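Local atomic coordinates of aminotransferase class-III (Ochrobactrum anthropi, PDB entry 5GHG), a protein that probably catalyses pyridoxal-phosphate-dependent transfer of amino groups, as an omega-transaminase of the class-III aminotransferase family. Residues S119-T124 with S297-N302. The protein carries 1 engineered substitution. Numbering follows the deposited sequence.
Sequences SEANDT and SAFLIN. With PMP (4'-deoxy-4'-aminopyridoxal-5'-phosphate), chain C.
Ala-121 and Thr-124 put one flank of helix 118-135 onto Ser-297 and Phe-299 of strand 297-301, the two segment axes running 30° apart and 7.9 Å from each other at their closest. CB of Phe-299 points toward the helix, and with CG between the backbone N and the carbonyl carbon (chi1 61°) the ring stands beside Ala-121 and Thr-124. CB of Ala-121 lies 4.2 Å from CD1 of Phe-299 and 4.4 Å from CB of Ser-297. Thr-124 crosses the ring's far end at about a right angle, its CG2 3.8 Å from CZ of Phe-299. The hydroxyl of Thr-124 turns back instead, OG1 donating to O of Glu-120 at 2.8 Å; that carbonyl also takes the helical N-H of Thr-124, from the opposite face of its plane. A serine here, lacking CG2, could keep this bond but would probably leave a gap at CZ of Phe-299 and thin the contact with CE1. N and OG of Ser-119 both hydrogen-bond to O1P of PMP, N at 2.8 Å. The helix thus packs on the large mixed sheet of the PLP-binding domain, where strand 297-301 runs antiparallel between 111-115 and 282-285; Ala-121 also touches Thr-115 and Val-284 on those strands.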
loop_
_atom_site.group_PDB
_atom_site.type_symbol
_atom_site.label_atom_id
_atom_site.label_comp_id
_atom_site.label_asym_id
_atom_site.label_seq_id
_atom_site.Cartn_x
_atom_site.Cartn_y
_atom_site.Cartn_z
ATOM N N SER B 119 -6.360 -0.551 -1.732
ATOM C CA SER B 119 -6.276 0.886 -1.636
ATOM C C SER B 119 -5.427 1.478 -2.767
ATOM O O SER B 119 -5.824 2.457 -3.404
ATOM C CB SER B 119 -5.691 1.312 -0.265
ATOM O OG SER B 119 -6.530 0.908 0.818
ATOM N N GLU B 120 -4.237 0.923 -3.000
ATOM C CA GLU B 120 -3.410 1.403 -4.107
ATOM C C GLU B 120 -4.098 1.182 -5.454
ATOM O O GLU B 120 -3.978 2.010 -6.358
ATOM C CB GLU B 120 -2.057 0.691 -4.131
ATOM C CG GLU B 120 -1.029 1.172 -3.137
ATOM C CD GLU B 120 0.177 0.198 -3.112
ATOM O OE1 GLU B 120 -0.035 -1.006 -3.372
ATOM O OE2 GLU B 120 1.318 0.631 -2.846
ATOM N N ALA B 121 -4.787 0.055 -5.614
ATOM C CA ALA B 121 -5.486 -0.208 -6.868
ATOM C C ALA B 121 -6.529 0.868 -7.146
ATOM O O ALA B 121 -6.561 1.454 -8.227
ATOM C CB ALA B 121 -6.124 -1.595 -6.847
ATOM N N ASN B 122 -7.400 1.135 -6.173
ATOM C CA ASN B 122 -8.434 2.149 -6.366
ATOM C C ASN B 122 -7.834 3.534 -6.549
ATOM O O ASN B 122 -8.355 4.355 -7.318
ATOM C CB ASN B 122 -9.414 2.122 -5.200
ATOM C CG ASN B 122 -10.446 1.021 -5.345
ATOM O OD1 ASN B 122 -10.796 0.644 -6.475
ATOM N ND2 ASN B 122 -10.921 0.483 -4.226
ATOM N N ASP B 123 -6.760 3.828 -5.819
ATOM C CA ASP B 123 -6.060 5.097 -5.979
ATOM C C ASP B 123 -5.530 5.254 -7.415
ATOM O O ASP B 123 -5.682 6.309 -8.040
ATOM C CB ASP B 123 -4.920 5.161 -4.962
ATOM C CG ASP B 123 -4.305 6.534 -4.840
ATOM O OD1 ASP B 123 -3.607 6.937 -5.786
ATOM O OD2 ASP B 123 -4.491 7.191 -3.779
ATOM N N THR B 124 -4.896 4.204 -7.937
ATOM C CA THR B 124 -4.386 4.231 -9.295
ATOM C C THR B 124 -5.526 4.317 -10.328
ATOM O O THR B 124 -5.376 4.972 -11.360
ATOM C CB THR B 124 -3.535 2.987 -9.551
ATOM O OG1 THR B 124 -2.510 2.933 -8.569
ATOM C CG2 THR B 124 -2.915 3.002 -10.955
ATOM N N SER B 297 -2.660 -6.990 -5.399
ATOM C CA SER B 297 -3.966 -6.582 -5.903
ATOM C C SER B 297 -3.825 -6.299 -7.387
ATOM O O SER B 297 -2.719 -6.195 -7.913
ATOM C CB SER B 297 -4.497 -5.358 -5.159
ATOM O OG SER B 297 -4.469 -5.601 -3.760
ATOM N N ALA B 298 -4.963 -6.149 -8.048
ATOM C CA ALA B 298 -4.974 -5.981 -9.495
ATOM C C ALA B 298 -6.230 -5.227 -9.870
ATOM O O ALA B 298 -7.247 -5.310 -9.171
ATOM C CB ALA B 298 -4.939 -7.325 -10.232
ATOM N N PHE B 299 -6.166 -4.505 -10.979
ATOM C CA PHE B 299 -7.404 -4.073 -11.611
ATOM C C PHE B 299 -7.332 -4.364 -13.106
ATOM O O PHE B 299 -6.248 -4.396 -13.704
ATOM C CB PHE B 299 -7.734 -2.612 -11.314
ATOM C CG PHE B 299 -6.707 -1.616 -11.799
ATOM C CD1 PHE B 299 -5.650 -1.231 -10.982
ATOM C CD2 PHE B 299 -6.841 -1.016 -13.057
ATOM C CE1 PHE B 299 -4.732 -0.285 -11.412
ATOM C CE2 PHE B 299 -5.916 -0.084 -13.503
ATOM C CZ PHE B 299 -4.860 0.286 -12.686
ATOM N N LEU B 300 -8.495 -4.634 -13.682
ATOM C CA LEU B 300 -8.649 -4.873 -15.110
ATOM C C LEU B 300 -9.384 -3.692 -15.726
ATOM O O LEU B 300 -10.288 -3.117 -15.097
ATOM C CB LEU B 300 -9.455 -6.144 -15.353
ATOM C CG LEU B 300 -8.770 -7.464 -14.968
ATOM C CD1 LEU B 300 -9.810 -8.549 -14.797
ATOM C CD2 LEU B 300 -7.829 -7.831 -16.086
ATOM N N ILE B 301 -9.024 -3.349 -16.962
ATOM C CA ILE B 301 -9.763 -2.330 -17.696
ATOM C C ILE B 301 -10.147 -2.872 -19.061
ATOM O O ILE B 301 -9.427 -3.689 -19.654
ATOM C CB ILE B 301 -8.962 -1.013 -17.841
ATOM C CG1 ILE B 301 -7.737 -1.233 -18.704
ATOM C CG2 ILE B 301 -8.548 -0.479 -16.468
ATOM C CD1 ILE B 301 -6.984 0.046 -18.992
ATOM N N ASN B 302 -11.283 -2.405 -19.573
ATOM C CA ASN B 302 -11.728 -2.892 -20.872
ATOM C C ASN B 302 -11.144 -2.021 -21.984
ATOM O O ASN B 302 -10.356 -1.090 -21.741
ATOM C CB ASN B 302 -13.243 -2.992 -20.919
ATOM C CG ASN B 302 -13.941 -1.651 -20.828
ATOM O OD1 ASN B 302 -13.313 -0.602 -20.862
ATOM N ND2 ASN B 302 -15.254 -1.685 -20.736
HETATM N N1 PMP C . -12.090 -2.233 -1.512
HETATM C C2 PMP C . -12.811 -3.066 -0.714
HETATM C C2A PMP C . -14.201 -3.444 -1.132
HETATM C C3 PMP C . -12.290 -3.548 0.506
HETATM O O3 PMP C . -13.100 -4.317 1.302
HETATM C C4 PMP C . -10.962 -3.194 0.890
HETATM C C4A PMP C . -10.284 -3.727 2.140
HETATM N N4A PMP C . -11.131 -3.821 3.301
HETATM C C5 PMP C . -10.239 -2.337 0.019
HETATM C C6 PMP C . -10.789 -1.926 -1.186
HETATM C C5A PMP C . -8.853 -1.863 0.334
HETATM O O4P PMP C . -7.928 -2.950 0.266
HETATM P P PMP C . -6.542 -2.867 1.140
HETATM O O1P PMP C . -5.894 -1.557 0.876
HETATM O O2P PMP C . -5.738 -4.053 0.639
HETATM O O3P PMP C . -6.889 -2.975 2.608
#